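Odorant-binding protein 1F (Rattus norvegicus, PDB 3FIQ) probably binds a wide variety of chemical odorants as a secreted lipocalin found in nasal epithelium. Local coordinates at residues 33-38 with 110-115; 95-100 with 126-131. All coordinates share one frame; numbering follows the deposited sequence.

Interaction 1 of 2, residues 33-38 with 110-115; sequences GSLRAY and KETNVI
Leu35 and Val114 meet where the long loop between strands 14-23 and 38-44 folds against the mouth of the lipocalin beta-barrel, the loop on one side and strand 111-119 on the other. Leucine suits this place because the contact is buried and made by methyl groups alone. Of its two branches CD1 does the touching: CG stands beside the backbone N (chi1 -52°), and CD1 then runs extended from CA (chi2 -178°), carrying that methyl to the strand. There Leu35 CD1 lies 4.0 Å from Val114 CG2 and a looser 4.4 Å from Thr112 CG2. These last two methyls, Thr112 CG2 and Val114 CG2, are themselves 3.9 Å apart, two residues along the strand and on one face of it, so that the leucine methyl abuts both. Beta-branched valine and threonine suit an extended strand, and each offers a methyl close to the backbone. Threonine adds a hydroxyl, which serves a different partner: Thr112 OG1 is hydrogen-bonded to Asn25 OD1.

The loop presents Leu35 through a type I turn from Gly33 to Arg36, closed by Arg36 N to Gly33 O at 3.1 Å. An inverse gamma turn centred on Arg36 follows, with a weak bond from Ala37 N to Leu35 O. The extended arginine chain takes no part in the contact and gives its NH1 to Val29 O and Gln147 OE1, while Arg36 NH2 has a weak bond of 3.5 Å to Tyr38 OH. Asn113, between the two contact residues of the strand, projects from the other face, where its ND2 makes a weak hydrogen bond to Glu111 OE2, 3.4 Å long with an N-H...O angle of 146°.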
loop_
_atom_site.group_PDB
_atom_site.type_symbol
_atom_site.label_atom_id
_atom_site.label_comp_id
_atom_site.label_asym_id
_atom_site.label_seq_id
_atom_site.Cartn_x
_atom_site.Cartn_y
_atom_site.Cartn_z
ATOM N N GLY A 33 -12.428 1.760 -6.097
ATOM C CA GLY A 33 -11.343 2.666 -6.335
ATOM C C GLY A 33 -10.127 2.085 -7.004
ATOM O O GLY A 33 -9.747 0.976 -6.635
ATOM N N SER A 34 -9.422 2.898 -7.808
ATOM C CA SER A 34 -8.271 2.367 -8.528
ATOM C C SER A 34 -7.115 1.954 -7.639
ATOM O O SER A 34 -6.325 1.074 -7.984
ATOM C CB SER A 34 -7.730 3.371 -9.583
ATOM O OG SER A 34 -7.507 4.587 -8.969
ATOM N N LEU A 35 -7.055 2.606 -6.481
ATOM C CA LEU A 35 -5.992 2.345 -5.528
ATOM C C LEU A 35 -6.405 1.443 -4.344
ATOM O O LEU A 35 -5.633 1.359 -3.338
ATOM C CB LEU A 35 -5.401 3.691 -5.062
ATOM C CG LEU A 35 -4.967 4.649 -6.175
ATOM C CD1 LEU A 35 -4.368 5.925 -5.595
ATOM C CD2 LEU A 35 -3.992 3.938 -7.098
ATOM N N ARG A 36 -7.571 0.844 -4.420
ATOM C CA ARG A 36 -8.007 -0.044 -3.313
ATOM C C ARG A 36 -7.396 -1.417 -3.550
ATOM O O ARG A 36 -8.061 -2.350 -4.008
ATOM C CB ARG A 36 -9.502 -0.147 -3.228
ATOM C CG ARG A 36 -10.027 -0.854 -2.002
ATOM C CD ARG A 36 -11.492 -0.925 -1.988
ATOM N NE ARG A 36 -12.022 -1.621 -0.782
ATOM C CZ ARG A 36 -12.353 -1.014 0.372
ATOM N NH1 ARG A 36 -12.231 0.299 0.550
ATOM N NH2 ARG A 36 -12.931 -1.763 1.352
ATOM N N ALA A 37 -6.127 -1.522 -3.168
ATOM C CA ALA A 37 -5.326 -2.691 -3.481
ATOM C C ALA A 37 -5.264 -3.620 -2.306
ATOM O O ALA A 37 -4.814 -3.211 -1.195
ATOM C CB ALA A 37 -3.927 -2.262 -3.767
ATOM N N TYR A 38 -5.708 -4.849 -2.551
ATOM C CA TYR A 38 -5.678 -5.938 -1.539
ATOM C C TYR A 38 -4.382 -6.730 -1.805
ATOM O O TYR A 38 -4.313 -7.546 -2.739
ATOM C CB TYR A 38 -6.857 -6.843 -1.678
ATOM C CG TYR A 38 -8.213 -6.244 -1.340
ATOM C CD1 TYR A 38 -8.921 -5.468 -2.273
ATOM C CD2 TYR A 38 -8.785 -6.437 -0.073
ATOM C CE1 TYR A 38 -10.188 -4.910 -1.911
ATOM C CE2 TYR A 38 -10.005 -5.909 0.261
ATOM C CZ TYR A 38 -10.700 -5.138 -0.666
ATOM O OH TYR A 38 -11.943 -4.616 -0.363
ATOM N N LYS A 110 -4.451 14.269 -11.478
ATOM C CA LYS A 110 -4.908 14.427 -10.119
ATOM C C LYS A 110 -3.912 13.702 -9.210
ATOM O O LYS A 110 -3.559 12.537 -9.425
ATOM C CB LYS A 110 -6.294 13.841 -9.946
ATOM C CG LYS A 110 -6.892 14.001 -8.554
ATOM C CD LYS A 110 -8.212 13.250 -8.405
ATOM C CE LYS A 110 -9.412 14.116 -8.679
ATOM N NZ LYS A 110 -10.549 13.744 -7.730
ATOM N N GLU A 111 -3.485 14.383 -8.177
ATOM C CA GLU A 111 -2.556 13.786 -7.206
ATOM C C GLU A 111 -3.260 13.329 -5.975
ATOM O O GLU A 111 -4.032 14.078 -5.367
ATOM C CB GLU A 111 -1.552 14.846 -6.774
ATOM C CG GLU A 111 -0.367 14.279 -6.020
ATOM C CD GLU A 111 0.696 15.349 -5.672
ATOM O OE1 GLU A 111 1.079 16.109 -6.606
ATOM O OE2 GLU A 111 1.125 15.404 -4.477
ATOM N N THR A 112 -2.972 12.084 -5.555
ATOM C CA THR A 112 -3.529 11.478 -4.380
ATOM C C THR A 112 -2.374 10.988 -3.501
ATOM O O THR A 112 -1.451 10.303 -3.948
ATOM C CB THR A 112 -4.435 10.274 -4.733
ATOM O OG1 THR A 112 -5.441 10.673 -5.688
ATOM C CG2 THR A 112 -5.152 9.668 -3.517
ATOM N N ASN A 113 -2.432 11.394 -2.256
ATOM C CA ASN A 113 -1.532 10.931 -1.191
ATOM C C ASN A 113 -2.171 9.798 -0.419
ATOM O O ASN A 113 -3.271 9.939 0.057
ATOM C CB ASN A 113 -1.162 12.110 -0.279
ATOM C CG ASN A 113 -0.013 12.934 -0.893
ATOM O OD1 ASN A 113 1.135 12.717 -0.578
ATOM N ND2 ASN A 113 -0.330 13.805 -1.815
ATOM N N VAL A 114 -1.432 8.713 -0.206
ATOM C CA VAL A 114 -1.953 7.463 0.327
ATOM C C VAL A 114 -1.017 6.911 1.401
ATOM O O VAL A 114 0.201 6.971 1.276
ATOM C CB VAL A 114 -2.040 6.417 -0.789
ATOM C CG1 VAL A 114 -2.689 5.113 -0.270
ATOM C CG2 VAL A 114 -2.805 6.920 -2.018
ATOM N N ILE A 115 -1.580 6.400 2.484
ATOM C CA ILE A 115 -0.876 5.547 3.405
ATOM C C ILE A 115 -1.568 4.200 3.330
ATOM O O ILE A 115 -2.776 4.111 3.458
ATOM C CB ILE A 115 -0.760 6.078 4.834
ATOM C CG1 ILE A 115 -0.023 7.390 4.782
ATOM C CG2 ILE A 115 -0.052 4.997 5.747
ATOM C CD1 ILE A 115 -0.079 8.130 6.206
#

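Interaction 2 of 2, residues 95-100 with 126-131; sequences DDIIFF and KAQKQE
Strand 97-100 and helix 126-131 run almost parallel, their axes 8° apart and 11.5 Å distant at closest approach, with Ile97 opposite Gln128 in the backbone register. Such a spacing leaves room for one layer of side chains, and this is how the C-terminal helix of a lipocalin lies along the outside of the barrel. Ile97 and Phe99, two apart on the strand, point to the helix, which answers with Gln128 and Glu131, one turn apart.

Phe99 covers the most surface. The ring plane nearly contains CA, and the ring reaches the helix by its outer atoms CZ and CE2. Phe99 CZ comes 3.8 Å from the backbone Gln128 O, which lies at the ring edge and in its plane, a polarised C-H facing a carbonyl oxygen. Beside it, Phe99 CE2 is 4.0 Å from Glu131 CG. The glutamate sends CG anti to its own N (chi1 -178°), so an apolar methylene meets the ring while the carboxylate travels on, tilted 60° from the ring plane, to a salt bridge with Lys92. Lys92 also makes a cation-pi contact with Phe99, tying ring and carboxylate to one cation.

Gln128 does two jobs with its extended chain. Its NE2 packs 4.0 Å from Ile97 CG1 and gives a hydrogen bond to a water 3.2 Å away; that water in turn donates to Asp96 OD1 at 2.7 Å, so that one water joins strand end and helix.

Around this layer, Leu124 and Arg121 of the loop before the helix touch Ile97, Leu19 of strand 14-23 packs against the same isoleucine, and strand 85-93 pairs with Phe99 by backbone hydrogen bonds to Leu91 and Lys92, so the helix runs alongside strand 97-105.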
loop_
_atom_site.group_PDB
_atom_site.type_symbol
_atom_site.label_atom_id
_atom_site.label_comp_id
_atom_site.label_asym_id
_atom_site.label_seq_id
_atom_site.Cartn_x
_atom_site.Cartn_y
_atom_site.Cartn_z
ATOM N N ASP A 95 8.456 -6.582 11.814
ATOM C CA ASP A 95 8.550 -7.840 11.073
ATOM C C ASP A 95 7.225 -8.220 10.412
ATOM O O ASP A 95 7.234 -8.898 9.373
ATOM C CB ASP A 95 9.082 -8.998 11.930
ATOM C CG ASP A 95 8.155 -9.356 13.044
ATOM O OD1 ASP A 95 8.060 -8.551 13.982
ATOM O OD2 ASP A 95 7.523 -10.441 12.987
ATOM N N ASP A 96 6.097 -7.769 10.965
ATOM C CA ASP A 96 4.808 -8.210 10.416
ATOM C C ASP A 96 3.855 -7.105 9.961
ATOM O O ASP A 96 2.761 -7.405 9.534
ATOM C CB ASP A 96 4.096 -9.202 11.353
ATOM C CG ASP A 96 3.845 -8.626 12.685
ATOM O OD1 ASP A 96 3.997 -7.412 12.807
ATOM O OD2 ASP A 96 3.500 -9.374 13.614
ATOM N N ILE A 97 4.318 -5.859 9.941
ATOM C CA ILE A 97 3.520 -4.704 9.530
ATOM C C ILE A 97 4.448 -3.734 8.811
ATOM O O ILE A 97 5.513 -3.437 9.304
ATOM C CB ILE A 97 2.869 -4.003 10.737
ATOM C CG1 ILE A 97 1.871 -4.920 11.460
ATOM C CG2 ILE A 97 2.285 -2.684 10.292
ATOM C CD1 ILE A 97 0.629 -5.200 10.658
ATOM N N ILE A 98 4.032 -3.220 7.659
ATOM C CA ILE A 98 4.678 -2.139 6.928
ATOM C C ILE A 98 3.696 -1.060 6.647
ATOM O O ILE A 98 2.596 -1.354 6.153
ATOM C CB ILE A 98 5.322 -2.632 5.627
ATOM C CG1 ILE A 98 6.402 -3.650 5.969
ATOM C CG2 ILE A 98 5.934 -1.448 4.843
ATOM C CD1 ILE A 98 7.070 -4.278 4.740
ATOM N N PHE A 99 4.018 0.174 7.004
ATOM C CA PHE A 99 3.300 1.356 6.522
ATOM C C PHE A 99 3.978 1.965 5.291
ATOM O O PHE A 99 5.143 2.359 5.388
ATOM C CB PHE A 99 3.255 2.451 7.572
ATOM C CG PHE A 99 2.432 2.158 8.833
ATOM C CD1 PHE A 99 1.820 0.922 9.116
ATOM C CD2 PHE A 99 2.192 3.207 9.695
ATOM C CE1 PHE A 99 1.099 0.747 10.259
ATOM C CE2 PHE A 99 1.472 3.011 10.855
ATOM C CZ PHE A 99 0.947 1.814 11.140
ATOM N N PHE A 100 3.341 1.962 4.128
ATOM C CA PHE A 100 3.838 2.580 2.921
ATOM C C PHE A 100 3.158 3.915 2.722
ATOM O O PHE A 100 2.006 4.088 2.988
ATOM C CB PHE A 100 3.467 1.745 1.678
ATOM C CG PHE A 100 4.254 0.465 1.533
ATOM C CD1 PHE A 100 5.523 0.477 1.053
ATOM C CD2 PHE A 100 3.653 -0.769 1.802
ATOM C CE1 PHE A 100 6.223 -0.704 0.850
ATOM C CE2 PHE A 100 4.378 -1.959 1.613
ATOM C CZ PHE A 100 5.689 -1.889 1.123
ATOM N N LYS A 126 -3.639 -1.232 19.246
ATOM C CA LYS A 126 -4.179 0.086 19.463
ATOM C C LYS A 126 -3.102 1.141 19.234
ATOM O O LYS A 126 -3.365 2.188 18.669
ATOM C CB LYS A 126 -4.799 0.216 20.896
ATOM C CG LYS A 126 -5.325 1.620 21.170
ATOM C CD LYS A 126 -6.030 1.749 22.551
ATOM C CE LYS A 126 -5.150 1.312 23.717
ATOM N NZ LYS A 126 -3.904 2.130 23.810
ATOM N N ALA A 127 -1.894 0.879 19.703
ATOM C CA ALA A 127 -0.790 1.766 19.495
ATOM C C ALA A 127 -0.499 2.023 17.990
ATOM O O ALA A 127 -0.207 3.159 17.575
ATOM C CB ALA A 127 0.438 1.222 20.189
ATOM N N GLN A 128 -0.542 0.962 17.199
ATOM C CA GLN A 128 -0.294 1.100 15.793
ATOM C C GLN A 128 -1.419 1.892 15.085
ATOM O O GLN A 128 -1.139 2.657 14.171
ATOM C CB GLN A 128 -0.084 -0.272 15.161
ATOM C CG GLN A 128 1.129 -0.987 15.638
ATOM C CD GLN A 128 1.138 -2.416 15.228
ATOM O OE1 GLN A 128 0.090 -3.045 15.148
ATOM N NE2 GLN A 128 2.332 -2.945 14.939
ATOM N N LYS A 129 -2.641 1.748 15.525
ATOM C CA LYS A 129 -3.750 2.521 14.999
ATOM C C LYS A 129 -3.551 3.996 15.262
ATOM O O LYS A 129 -3.843 4.815 14.411
ATOM C CB LYS A 129 -5.072 2.020 15.596
ATOM C CG LYS A 129 -5.426 0.674 15.080
ATOM C CD LYS A 129 -6.814 0.253 15.504
ATOM C CE LYS A 129 -7.165 -1.152 15.020
ATOM N NZ LYS A 129 -8.403 -1.615 15.766
ATOM N N GLN A 130 -3.069 4.315 16.452
ATOM C CA GLN A 130 -2.848 5.727 16.797
ATOM C C GLN A 130 -1.690 6.278 16.031
ATOM O O GLN A 130 -1.750 7.431 15.567
ATOM C CB GLN A 130 -2.627 5.908 18.286
ATOM C CG GLN A 130 -3.862 5.682 19.046
ATOM C CD GLN A 130 -4.913 6.794 18.867
ATOM O OE1 GLN A 130 -5.891 6.646 18.101
ATOM N NE2 GLN A 130 -4.735 7.904 19.592
ATOM N N GLU A 131 -0.654 5.473 15.854
ATOM C CA GLU A 131 0.464 5.845 14.981
ATOM C C GLU A 131 -0.025 6.137 13.553
ATOM O O GLU A 131 0.402 7.130 12.891
ATOM C CB GLU A 131 1.493 4.725 14.917
ATOM C CG GLU A 131 2.716 5.102 14.052
ATOM C CD GLU A 131 3.894 4.133 14.224
ATOM O OE1 GLU A 131 3.702 3.010 14.765
ATOM O OE2 GLU A 131 5.000 4.505 13.802
HETATM O O HOH W 1 2.882 -6.117 14.895
#

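Interactions 1 and 2 use opposite faces of one strand pair, at different levels, with centres 18 Å apart. Strands 97-105 and 111-119 are antiparallel neighbours, and the two contacts meet there: Ile115 CG2 lies 3.6 Å from Phe100 O. Interaction 1 closes on the inner side of the wall, near one mouth, whereas interaction 2 lays the helix on the outer side. Ile98, between the two helix-facing residues, and Phe100, just after them, turn inward, pack with Met42 and, for Phe100, Phe39, and probably help line the cavity that receives odorants in this family. Along the chain the segments of the two contacts alternate, and helix 126-138 follows strand 111-119.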